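PDB 5VEG: flavodoxin from Lactobacillus reuteri, which binds flavin mononucleotide and, associated with a propanediol-utilisation bacterial microcompartment, probably serves as a low-potential electron donor to redox enzymes. Local coordinates for residues A[30-35]-A[77-82]. Residues are numbered along the deposited sequence; the frame is centred on the assembly and turned at random.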
loop_
_atom_site.group_PDB
_atom_site.type_symbol
_atom_site.label_atom_id
_atom_site.label_comp_id
_atom_site.label_asym_id
_atom_site.label_seq_id
_atom_site.Cartn_x
_atom_site.Cartn_y
_atom_site.Cartn_z
ATOM N N MET A 30 -19.917 6.570 -3.298
ATOM C CA MET A 30 -19.034 7.504 -3.990
ATOM C C MET A 30 -17.613 6.939 -4.203
ATOM O O MET A 30 -17.215 6.686 -5.335
ATOM C CB MET A 30 -18.969 8.828 -3.223
ATOM C CG MET A 30 -18.692 10.039 -4.098
ATOM S SD MET A 30 -18.553 11.568 -3.148
ATOM C CE MET A 30 -19.166 12.768 -4.337
ATOM N N LEU A 31 -16.843 6.746 -3.135
ATOM C CA LEU A 31 -15.423 6.435 -3.272
ATOM C C LEU A 31 -15.161 4.936 -3.184
ATOM O O LEU A 31 -15.746 4.235 -2.353
ATOM C CB LEU A 31 -14.596 7.159 -2.208
ATOM C CG LEU A 31 -14.371 8.648 -2.432
ATOM C CD1 LEU A 31 -13.503 9.245 -1.321
ATOM C CD2 LEU A 31 -13.750 8.890 -3.790
ATOM N N THR A 32 -14.269 4.457 -4.049
ATOM C CA THR A 32 -13.792 3.086 -4.030
ATOM C C THR A 32 -12.288 3.061 -3.758
ATOM O O THR A 32 -11.569 4.030 -4.032
ATOM C CB THR A 32 -14.075 2.375 -5.360
ATOM O OG1 THR A 32 -13.393 3.067 -6.410
ATOM C CG2 THR A 32 -15.576 2.369 -5.660
ATOM N N ALA A 33 -11.823 1.934 -3.223
ATOM C CA ALA A 33 -10.415 1.713 -2.948
ATOM C C ALA A 33 -10.095 0.247 -3.172
ATOM O O ALA A 33 -10.932 -0.631 -2.954
ATOM C CB ALA A 33 -10.030 2.110 -1.517
ATOM N N HIS A 34 -8.878 -0.007 -3.626
ATOM C CA HIS A 34 -8.344 -1.357 -3.718
ATOM C C HIS A 34 -7.047 -1.404 -2.920
ATOM O O HIS A 34 -6.126 -0.626 -3.189
ATOM C CB HIS A 34 -8.126 -1.755 -5.179
ATOM C CG HIS A 34 -8.078 -3.236 -5.397
ATOM N ND1 HIS A 34 -8.627 -3.850 -6.505
ATOM C CD2 HIS A 34 -7.533 -4.224 -4.650
ATOM C CE1 HIS A 34 -8.419 -5.153 -6.432
ATOM N NE2 HIS A 34 -7.761 -5.406 -5.313
ATOM N N VAL A 35 -6.990 -2.289 -1.922
ATOM C CA VAL A 35 -5.790 -2.511 -1.111
ATOM C C VAL A 35 -5.220 -3.869 -1.480
ATOM O O VAL A 35 -5.885 -4.898 -1.305
ATOM C CB VAL A 35 -6.088 -2.440 0.397
ATOM C CG1 VAL A 35 -4.843 -2.769 1.200
ATOM C CG2 VAL A 35 -6.616 -1.065 0.776
ATOM N N LYS A 77 -8.971 0.190 -11.183
ATOM C CA LYS A 77 -10.337 0.669 -11.347
ATOM C C LYS A 77 -10.852 1.400 -10.117
ATOM O O LYS A 77 -11.865 2.097 -10.220
ATOM C CB LYS A 77 -11.277 -0.499 -11.699
ATOM C CG LYS A 77 -10.854 -1.291 -12.939
ATOM C CD LYS A 77 -12.024 -2.021 -13.584
ATOM C CE LYS A 77 -11.594 -2.796 -14.831
ATOM N NZ LYS A 77 -11.175 -4.192 -14.531
ATOM N N ALA A 78 -10.180 1.288 -8.967
ATOM C CA ALA A 78 -10.589 2.044 -7.787
ATOM C C ALA A 78 -10.103 3.493 -7.859
ATOM O O ALA A 78 -9.190 3.839 -8.614
ATOM C CB ALA A 78 -10.055 1.385 -6.504
ATOM N N ASP A 79 -10.740 4.353 -7.061
ATOM C CA ASP A 79 -10.291 5.738 -6.956
ATOM C C ASP A 79 -9.033 5.862 -6.092
ATOM O O ASP A 79 -8.205 6.738 -6.344
ATOM C CB ASP A 79 -11.376 6.623 -6.349
ATOM C CG ASP A 79 -12.723 6.474 -7.040
ATOM O OD1 ASP A 79 -12.779 6.609 -8.277
ATOM O OD2 ASP A 79 -13.718 6.211 -6.329
ATOM N N ILE A 80 -8.901 5.016 -5.069
ATOM C CA ILE A 80 -7.790 5.046 -4.115
ATOM C C ILE A 80 -7.050 3.719 -4.225
ATOM O O ILE A 80 -7.677 2.654 -4.177
ATOM C CB ILE A 80 -8.293 5.284 -2.678
ATOM C CG1 ILE A 80 -8.911 6.682 -2.554
ATOM C CG2 ILE A 80 -7.153 5.078 -1.628
ATOM C CD1 ILE A 80 -9.659 6.929 -1.229
ATOM N N LEU A 81 -5.727 3.780 -4.400
ATOM C CA LEU A 81 -4.892 2.597 -4.597
ATOM C C LEU A 81 -3.851 2.494 -3.482
ATOM O O LEU A 81 -3.132 3.457 -3.219
ATOM C CB LEU A 81 -4.192 2.651 -5.953
ATOM C CG LEU A 81 -5.130 3.045 -7.095
ATOM C CD1 LEU A 81 -4.338 3.378 -8.341
ATOM C CD2 LEU A 81 -6.117 1.919 -7.335
ATOM N N VAL A 82 -3.759 1.323 -2.854
ATOM C CA VAL A 82 -2.887 1.092 -1.705
ATOM C C VAL A 82 -2.143 -0.218 -1.912
ATOM O O VAL A 82 -2.760 -1.234 -2.251
ATOM C CB VAL A 82 -3.670 1.059 -0.374
ATOM C CG1 VAL A 82 -2.727 0.732 0.815
ATOM C CG2 VAL A 82 -4.377 2.383 -0.144
#
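D79, just ahead of strand 80-82, faces T32, and their polar bonds are reciprocal. T32 N reaches D79 OD2 at 2.9 Å with an N-H...O angle of 163°. The donor comes in on the anti side, 28° out of the carboxylate plane. D79 N returns a bond to T32 OG1 at 3.0 Å. With chi1 at 61°, OG1 lies between the backbone N and the carbonyl carbon of T32, from where it also makes a weak bond to D79 OD2. An alanine in place of D79 would probably leave T32 N without its carboxylate acceptor and T32 OG1 without its weak bond to OD2.

Ladder bonds of 3.0 to 3.1 Å follow: I80 N to T32 O, H34 N to I80 O and V82 N to H34 O. A78 CB packs against this backbone, 3.4 Å from H34 N.

Apolar contacts line the sheet face of A33, V35, I80 and V82. A33 CB meets I80 CB at 3.8 Å; V35 CG2 lies 3.8 Å from V82 CB. Helices 43-56 and 159-176 cover this face, while on the other H34 NE2 hydrogen-bonds S65 OG.

Between these neighbouring central strands of the flavodoxin fold, T32 N and D79 N each find a side-chain acceptor in the opposite segment, extending the pairing beyond the regular ladder.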